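Local coordinates for ScaE cell-surface anchored scaffoldin protein (Ruminococcus flavefaciens, PDB 2ZF9) that anchors cellulosome components to the bacterial cell surface, its type III cohesin module, the part described here, probably binding dockerin modules of partner proteins, at residues V30-S35 against D157-V162. Sequence-based numbering, arbitrary orientation.
Sequences VKPTLS and DLFTNV
Phe159 reaches across to segment 30-35 and brings the outer part of its ring up against Pro32 and Leu34, two residues whose side chains leave the same side of their chain. The contact is wholly apolar, with no hydrogen bond between the segments, and the backbones stay well apart: Pro32 CA and Phe159 CA, the nearest such pair, are 8.9 Å from each other. With its CG anti to the backbone N (chi1 -167°), the phenylalanine carries its ring out into this gap.

Both partners meet the ring obliquely and from the same side of its plane, but at different atoms. The proline offers its outer methylene, CG lying 3.6 Å from Phe159 CE2, while Pro32 CB stands 3.8 Å from the same CE2. At the other meta carbon a single methyl of the leucine makes the approach, Leu34 CD2 to Phe159 CE1 at 3.8 Å. All three residues are buried.

The ring also stacks with Tyr64 and touches Val57 and Thr67, whereas Pro32 packs on Thr175 of helix 166-178 and Leu34 on Leu55 and Leu69. Gln172 of that helix accepts a hydrogen bond from the backbone N of Phe159 through OE1. Strand 33-41 pairs with 50-58 and strand 158-160 with 66-73, so the three side chains join the facing layers of the cohesin beta-sandwich across its hydrophobic core, near helix 166-178.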
# COMPACT_ATOMS: atom_id res chain seq x y z
N VAL A 30 -11.01 0.19 15.65
CA VAL A 30 -10.56 -0.56 14.46
C VAL A 30 -9.10 -0.13 14.19
O VAL A 30 -8.80 1.07 14.13
CB VAL A 30 -11.42 -0.29 13.22
CG1 VAL A 30 -10.95 -1.15 12.03
CG2 VAL A 30 -12.89 -0.57 13.50
N LYS A 31 -8.21 -1.11 14.12
CA LYS A 31 -6.78 -0.83 13.94
C LYS A 31 -6.28 -1.61 12.73
O LYS A 31 -5.79 -2.75 12.86
CB LYS A 31 -5.96 -1.22 15.20
CG LYS A 31 -6.16 -0.26 16.42
CD LYS A 31 -5.23 -0.68 17.57
CE LYS A 31 -5.32 0.31 18.74
NZ LYS A 31 -6.65 0.16 19.42
N PRO A 32 -6.46 -1.03 11.53
CA PRO A 32 -5.98 -1.70 10.32
C PRO A 32 -4.46 -1.82 10.20
O PRO A 32 -3.71 -0.99 10.73
CB PRO A 32 -6.53 -0.83 9.17
CG PRO A 32 -7.65 0.04 9.81
CD PRO A 32 -7.14 0.25 11.24
N THR A 33 -4.00 -2.88 9.55
CA THR A 33 -2.62 -2.94 9.15
C THR A 33 -2.61 -3.02 7.65
O THR A 33 -3.23 -3.92 7.09
CB THR A 33 -1.90 -4.20 9.70
OG1 THR A 33 -1.98 -4.19 11.13
CG2 THR A 33 -0.45 -4.21 9.28
N LEU A 34 -1.88 -2.10 7.02
CA LEU A 34 -1.64 -2.21 5.59
C LEU A 34 -0.23 -2.70 5.43
O LEU A 34 0.69 -2.16 6.07
CB LEU A 34 -1.76 -0.84 4.91
CG LEU A 34 -3.11 -0.15 5.01
CD1 LEU A 34 -3.07 1.13 4.17
CD2 LEU A 34 -4.20 -1.10 4.55
N SER A 35 -0.05 -3.73 4.60
CA SER A 35 1.30 -4.28 4.44
C SER A 35 1.61 -4.52 2.97
O SER A 35 0.72 -4.85 2.17
CB SER A 35 1.47 -5.58 5.26
OG SER A 35 0.54 -6.55 4.87
N ASP A 157 -4.97 11.06 0.75
CA ASP A 157 -4.65 9.81 1.40
C ASP A 157 -5.69 9.53 2.49
O ASP A 157 -5.90 10.35 3.41
CB ASP A 157 -3.24 9.84 1.97
CG ASP A 157 -2.16 9.98 0.87
OD1 ASP A 157 -2.15 9.17 -0.09
OD2 ASP A 157 -1.32 10.90 1.00
N LEU A 158 -6.36 8.40 2.35
CA LEU A 158 -7.53 8.10 3.17
C LEU A 158 -7.59 6.61 3.47
O LEU A 158 -7.17 5.78 2.66
CB LEU A 158 -8.84 8.45 2.43
CG LEU A 158 -9.17 9.90 2.08
CD1 LEU A 158 -10.47 9.90 1.30
CD2 LEU A 158 -9.27 10.78 3.34
N PHE A 159 -8.12 6.27 4.64
CA PHE A 159 -8.47 4.89 4.92
C PHE A 159 -9.56 4.92 5.98
O PHE A 159 -9.25 5.04 7.17
CB PHE A 159 -7.29 4.04 5.40
CG PHE A 159 -7.61 2.57 5.38
CD1 PHE A 159 -7.27 1.81 4.28
CD2 PHE A 159 -8.32 1.97 6.42
CE1 PHE A 159 -7.63 0.44 4.20
CE2 PHE A 159 -8.65 0.60 6.35
CZ PHE A 159 -8.32 -0.14 5.23
N THR A 160 -10.81 4.84 5.55
CA THR A 160 -11.90 5.29 6.44
C THR A 160 -13.21 4.65 5.99
O THR A 160 -13.20 3.83 5.08
CB THR A 160 -12.00 6.87 6.50
OG1 THR A 160 -12.80 7.27 7.63
CG2 THR A 160 -12.51 7.51 5.19
N ASN A 161 -14.30 4.99 6.69
CA ASN A 161 -15.59 4.32 6.47
C ASN A 161 -16.55 5.22 5.69
O ASN A 161 -16.20 6.38 5.40
CB ASN A 161 -16.18 3.80 7.80
CG ASN A 161 -16.39 4.89 8.84
OD1 ASN A 161 -16.34 6.08 8.53
ND2 ASN A 161 -16.64 4.48 10.09
N VAL A 162 -17.75 4.76 5.34
CA VAL A 162 -18.58 5.61 4.48
C VAL A 162 -19.02 6.91 5.17
O VAL A 162 -19.08 7.94 4.52
CB VAL A 162 -19.78 4.88 3.79
CG1 VAL A 162 -19.30 3.69 2.98
CG2 VAL A 162 -20.83 4.46 4.78